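PDB 5BPK: gamma-glutamyltranspeptidase (Ggt) from Helicobacter pylori 26695, which probably hydrolyses the gamma-glutamyl bond of glutathione and related compounds, or transfers the gamma-glutamyl group to amino acids and peptides, as an Ntn-hydrolase. Local coordinates for residues N97-F102 and S278-S283; G285-I290 and K342-A347. One frame throughout, in Å; residues are numbered along the deposited sequence.

Overall arrangement
Contact 2 follows contact 1 along the chain, and the two are closely joined because segments 278-283 and 285-290 are almost continuous: the loop after strand 274-278 runs directly into helix 285-296. Their centres lie about 14 Å apart, and they touch where S278 OG comes within 3.2 Å of G286 CA. Contact 1 sets the loop against strand 97-102 in the four-stranded antiparallel sheet, its centre about 11 Å from the centre of the chain; contact 2 packs the first turn and a half of the helix against the junction of helices 340-343 and 346-354, about 20 Å from the chain centre. Together they tie the sheet, near the bound inhibitor, to the C-terminal helices of this chain.

Contact 1 (N97-F102 and S278-S283); sequences NVALDF and SMSPPS
M279 lays its thioether against the methyl group of A99, SD standing 3.7 Å from A99 CB and the terminal CE 4.1 Å from the same atom. This is where the loop after strand 274-278 meets strand 97-102 of the antiparallel sheet, part of the Ntn-hydrolase fold. The methionine chain bends at chi2 (64°), which brings SD round toward the strand, and M279 CE also reaches D101 CB at 4.2 Å. A small alanine suits the site because the flexible methionine can lie close over it; M279 also touches F87 on strand 85-91. Side chains alternate as in any beta strand: A99 and D101 face the loop, whereas L100 has its CB turned away from it and packs on M146, so the loop covers one side and helix 139-150 the other. The D101 carboxylate is buried but well supplied with partners. OD2 forms a salt bridge with R264 on strand 262-271, while OD1 accepts from R103 N and pairs with R69 of the other chain. Chi1 of 169° sets D101 CG anti to the backbone N, on the loop side. S280-S283 form a type VIa turn with cis P282 at its third position, closed by S283 N bonding to S280 O at 3.0 Å. S280 OG bonds in turn to K265 O, tying the loop to strand 262-271. The P282 side chain is about 9 Å from the bound inhibitor. The carboxylate comes up obliquely to the CD-CG edge of the P282 ring, D101 OD2 lying 3.2 Å from P282 CD and 3.5 Å from P282 CG.

Contact 2 (G285-I290 and K342-A347); sequences GGTHLI and KLINKA
I290 sets its CG2 methyl against I344, the two side chains slanting across each other: I290 CG2 lies 3.7 Å from I344 CB and 3.8 Å from I344 CG2. The CG2 methyl of I344 also comes within 3.6 Å of T287 O, so this one branched residue touches two successive turns of helix 285-296. One residue earlier, L343 takes the methyl of T287 against its own chain, T287 CG2 being 3.7 Å from L343 CB and 3.8 Å from L343 CD1. T287 holds that methyl anti to its backbone N, and a beta-branched residue suits the place because it offers a carbon branch close to the helix. The ring of H288 comes no nearer than 4.3 Å, from H288 CE1 to L343 CD1; its ND1 is hydrogen-bonded to Q291 OE1. M330 touches T287, H288 and L343 alike.

The start of helix 285-296 thus packs on a helix-break-helix corner. I344 sits at the break, past the helical end of 340-343, and N345 follows as the N-cap of helix 346-354, its OD1 accepting a hydrogen bond from Y348 N and a weak one from A347 N. Beyond the cap, K346 NZ forms a salt bridge with E297. V267 of strand 262-271 packs on both isoleucines, I276 of strand 274-278 lies against I290, and helix 309-329 meets H288 through A322 and R326 and L343 through D325.

Contact 1 (N97-F102 and S278-S283)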
loop_
_atom_site.group_PDB
_atom_site.type_symbol
_atom_site.label_atom_id
_atom_site.label_comp_id
_atom_site.label_asym_id
_atom_site.label_seq_id
_atom_site.Cartn_x
_atom_site.Cartn_y
_atom_site.Cartn_z
ATOM N N ASN A 97 9.048 3.796 -17.633
ATOM C CA ASN A 97 8.562 3.590 -16.270
ATOM C C ASN A 97 7.576 4.690 -15.919
ATOM O O ASN A 97 7.870 5.874 -16.094
ATOM C CB ASN A 97 9.722 3.585 -15.278
ATOM C CG ASN A 97 10.747 2.524 -15.595
ATOM O OD1 ASN A 97 10.480 1.323 -15.486
ATOM N ND2 ASN A 97 11.926 2.957 -16.006
ATOM N N VAL A 98 6.391 4.303 -15.454
ATOM C CA VAL A 98 5.346 5.271 -15.157
ATOM C C VAL A 98 4.700 4.928 -13.833
ATOM O O VAL A 98 4.792 3.788 -13.371
ATOM C CB VAL A 98 4.280 5.311 -16.277
ATOM C CG1 VAL A 98 4.941 5.609 -17.633
ATOM C CG2 VAL A 98 3.509 4.011 -16.327
ATOM N N ALA A 99 4.098 5.929 -13.202
ATOM C CA ALA A 99 3.405 5.750 -11.928
ATOM C C ALA A 99 1.988 6.254 -12.100
ATOM O O ALA A 99 1.781 7.359 -12.607
ATOM C CB ALA A 99 4.103 6.509 -10.828
ATOM N N LEU A 100 1.017 5.436 -11.728
ATOM C CA LEU A 100 -0.376 5.828 -11.766
ATOM C C LEU A 100 -0.862 6.154 -10.351
ATOM O O LEU A 100 -0.808 5.318 -9.461
ATOM C CB LEU A 100 -1.226 4.716 -12.368
ATOM C CG LEU A 100 -2.728 4.982 -12.459
ATOM C CD1 LEU A 100 -3.046 6.197 -13.295
ATOM C CD2 LEU A 100 -3.438 3.730 -12.974
ATOM N N ASP A 101 -1.326 7.383 -10.183
ATOM C CA ASP A 101 -1.910 7.889 -8.947
ATOM C C ASP A 101 -3.428 7.749 -9.083
ATOM O O ASP A 101 -4.064 8.520 -9.813
ATOM C CB ASP A 101 -1.466 9.368 -8.780
ATOM C CG ASP A 101 -2.203 10.129 -7.682
ATOM O OD1 ASP A 101 -3.125 9.599 -7.029
ATOM O OD2 ASP A 101 -1.846 11.321 -7.513
ATOM N N PHE A 102 -3.996 6.760 -8.385
ATOM C CA PHE A 102 -5.441 6.683 -8.187
ATOM C C PHE A 102 -5.804 6.786 -6.694
ATOM O O PHE A 102 -6.709 6.130 -6.189
ATOM C CB PHE A 102 -6.071 5.480 -8.914
ATOM C CG PHE A 102 -5.548 4.116 -8.508
ATOM C CD1 PHE A 102 -4.417 3.576 -9.101
ATOM C CD2 PHE A 102 -6.275 3.320 -7.637
ATOM C CE1 PHE A 102 -3.987 2.295 -8.773
ATOM C CE2 PHE A 102 -5.835 2.035 -7.291
ATOM C CZ PHE A 102 -4.685 1.524 -7.871
ATOM N N SER A 278 9.890 3.708 -7.890
ATOM C CA SER A 278 8.871 3.656 -6.843
ATOM C C SER A 278 7.920 4.848 -6.885
ATOM O O SER A 278 8.022 5.710 -7.780
ATOM C CB SER A 278 9.537 3.493 -5.467
ATOM O OG SER A 278 8.593 3.120 -4.471
ATOM N N MET A 279 6.976 4.882 -5.944
ATOM C CA MET A 279 5.893 5.857 -6.024
ATOM C C MET A 279 6.261 7.220 -5.478
ATOM O O MET A 279 6.766 7.355 -4.358
ATOM C CB MET A 279 4.637 5.371 -5.324
ATOM C CG MET A 279 3.445 6.268 -5.573
ATOM S SD MET A 279 2.959 6.295 -7.316
ATOM C CE MET A 279 2.288 7.964 -7.435
ATOM N N SER A 280 5.961 8.216 -6.300
ATOM C CA SER A 280 6.212 9.623 -6.037
ATOM C C SER A 280 5.032 10.241 -5.274
ATOM O O SER A 280 4.027 9.568 -5.036
ATOM C CB SER A 280 6.378 10.310 -7.385
ATOM O OG SER A 280 5.361 9.897 -8.292
ATOM N N PRO A 281 5.134 11.536 -4.906
ATOM C CA PRO A 281 3.990 12.170 -4.267
ATOM C C PRO A 281 2.723 11.999 -5.102
ATOM O O PRO A 281 2.769 12.139 -6.321
ATOM C CB PRO A 281 4.425 13.633 -4.167
ATOM C CG PRO A 281 5.896 13.511 -3.893
ATOM C CD PRO A 281 6.333 12.390 -4.820
ATOM N N PRO A 282 1.581 11.724 -4.457
ATOM C CA PRO A 282 1.245 11.890 -3.048
ATOM C C PRO A 282 1.595 10.742 -2.101
ATOM O O PRO A 282 1.148 10.756 -0.958
ATOM C CB PRO A 282 -0.267 12.106 -3.094
ATOM C CG PRO A 282 -0.690 11.254 -4.212
ATOM C CD PRO A 282 0.388 11.385 -5.245
ATOM N N SER A 283 2.396 9.781 -2.546
ATOM C CA SER A 283 3.063 8.904 -1.590
ATOM C C SER A 283 4.415 9.483 -1.167
ATOM O O SER A 283 5.088 10.147 -1.953
ATOM C CB SER A 283 3.262 7.506 -2.136
ATOM O OG SER A 283 3.655 6.665 -1.081
#

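Contact 2 (G285-I290 and K342-A347)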
loop_
_atom_site.group_PDB
_atom_site.type_symbol
_atom_site.label_atom_id
_atom_site.label_comp_id
_atom_site.label_asym_id
_atom_site.label_seq_id
_atom_site.Cartn_x
_atom_site.Cartn_y
_atom_site.Cartn_z
ATOM N N GLY A 285 6.380 7.102 0.071
ATOM C CA GLY A 285 7.054 5.810 0.153
ATOM C C GLY A 285 8.302 5.672 -0.700
ATOM O O GLY A 285 9.366 5.305 -0.207
ATOM N N GLY A 286 8.169 5.983 -1.980
ATOM C CA GLY A 286 9.295 5.871 -2.905
ATOM C C GLY A 286 10.453 6.782 -2.524
ATOM O O GLY A 286 11.631 6.391 -2.599
ATOM N N THR A 287 10.125 7.999 -2.100
ATOM C CA THR A 287 11.152 8.969 -1.755
ATOM C C THR A 287 11.976 8.475 -0.580
ATOM O O THR A 287 13.206 8.462 -0.640
ATOM C CB THR A 287 10.527 10.341 -1.443
ATOM O OG1 THR A 287 9.921 10.863 -2.634
ATOM C CG2 THR A 287 11.563 11.337 -0.899
ATOM N N HIS A 288 11.309 8.086 0.503
ATOM C CA HIS A 288 12.037 7.632 1.681
ATOM C C HIS A 288 12.715 6.264 1.494
ATOM O O HIS A 288 13.769 6.016 2.080
ATOM C CB HIS A 288 11.172 7.670 2.933
ATOM C CG HIS A 288 10.654 9.036 3.242
ATOM N ND1 HIS A 288 11.477 10.136 3.333
ATOM C CD2 HIS A 288 9.396 9.488 3.454
ATOM C CE1 HIS A 288 10.746 11.209 3.585
ATOM N NE2 HIS A 288 9.479 10.842 3.662
ATOM N N LEU A 289 12.124 5.399 0.676
ATOM C CA LEU A 289 12.740 4.122 0.316
ATOM C C LEU A 289 14.099 4.389 -0.310
ATOM O O LEU A 289 15.105 3.829 0.102
ATOM C CB LEU A 289 11.852 3.373 -0.682
ATOM C CG LEU A 289 12.470 2.176 -1.395
ATOM C CD1 LEU A 289 12.941 1.154 -0.380
ATOM C CD2 LEU A 289 11.458 1.600 -2.396
ATOM N N ILE A 290 14.127 5.307 -1.272
ATOM C CA ILE A 290 15.358 5.615 -2.004
ATOM C C ILE A 290 16.359 6.349 -1.100
ATOM O O ILE A 290 17.558 6.075 -1.142
ATOM C CB ILE A 290 15.033 6.426 -3.288
ATOM C CG1 ILE A 290 14.379 5.492 -4.312
ATOM C CG2 ILE A 290 16.278 7.111 -3.876
ATOM C CD1 ILE A 290 13.660 6.195 -5.425
ATOM N N LYS A 342 15.881 16.801 -3.391
ATOM C CA LYS A 342 16.825 16.998 -2.281
ATOM C C LYS A 342 16.862 15.782 -1.358
ATOM O O LYS A 342 17.925 15.384 -0.894
ATOM C CB LYS A 342 16.494 18.264 -1.477
ATOM C CG LYS A 342 16.740 19.566 -2.243
ATOM C CD LYS A 342 16.290 20.771 -1.437
ATOM C CE LYS A 342 16.470 22.068 -2.212
ATOM N NZ LYS A 342 16.081 23.240 -1.377
ATOM N N LEU A 343 15.700 15.199 -1.082
ATOM C CA LEU A 343 15.619 14.048 -0.188
ATOM C C LEU A 343 16.292 12.791 -0.760
ATOM O O LEU A 343 16.814 11.982 0.005
ATOM C CB LEU A 343 14.155 13.757 0.196
ATOM C CG LEU A 343 13.472 14.804 1.089
ATOM C CD1 LEU A 343 11.988 14.514 1.179
ATOM C CD2 LEU A 343 14.111 14.887 2.506
ATOM N N ILE A 344 16.281 12.635 -2.085
ATOM C CA ILE A 344 16.901 11.471 -2.729
ATOM C C ILE A 344 18.308 11.757 -3.243
ATOM O O ILE A 344 18.909 10.912 -3.905
ATOM C CB ILE A 344 16.014 10.846 -3.859
ATOM C CG1 ILE A 344 15.879 11.766 -5.092
ATOM C CG2 ILE A 344 14.646 10.488 -3.305
ATOM C CD1 ILE A 344 15.080 11.153 -6.248
ATOM N N ASN A 345 18.826 12.947 -2.947
ATOM C CA ASN A 345 20.191 13.315 -3.345
ATOM C C ASN A 345 21.202 12.476 -2.572
ATOM O O ASN A 345 21.161 12.425 -1.354
ATOM C CB ASN A 345 20.417 14.804 -3.068
ATOM C CG ASN A 345 21.781 15.287 -3.495
ATOM O OD1 ASN A 345 22.741 15.202 -2.735
ATOM N ND2 ASN A 345 21.862 15.850 -4.690
ATOM N N LYS A 346 22.122 11.828 -3.285
ATOM C CA LYS A 346 23.118 10.996 -2.621
ATOM C C LYS A 346 24.074 11.774 -1.710
ATOM O O LYS A 346 24.558 11.210 -0.744
ATOM C CB LYS A 346 23.878 10.131 -3.623
ATOM C CG LYS A 346 23.004 9.015 -4.226
ATOM C CD LYS A 346 23.799 8.067 -5.090
ATOM C CE LYS A 346 22.900 7.050 -5.759
ATOM N NZ LYS A 346 22.377 5.986 -4.853
ATOM N N ALA A 347 24.312 13.060 -1.987
ATOM C CA ALA A 347 25.136 13.892 -1.101
ATOM C C ALA A 347 24.458 14.115 0.258
ATOM O O ALA A 347 25.120 14.136 1.299
ATOM C CB ALA A 347 25.487 15.243 -1.768
#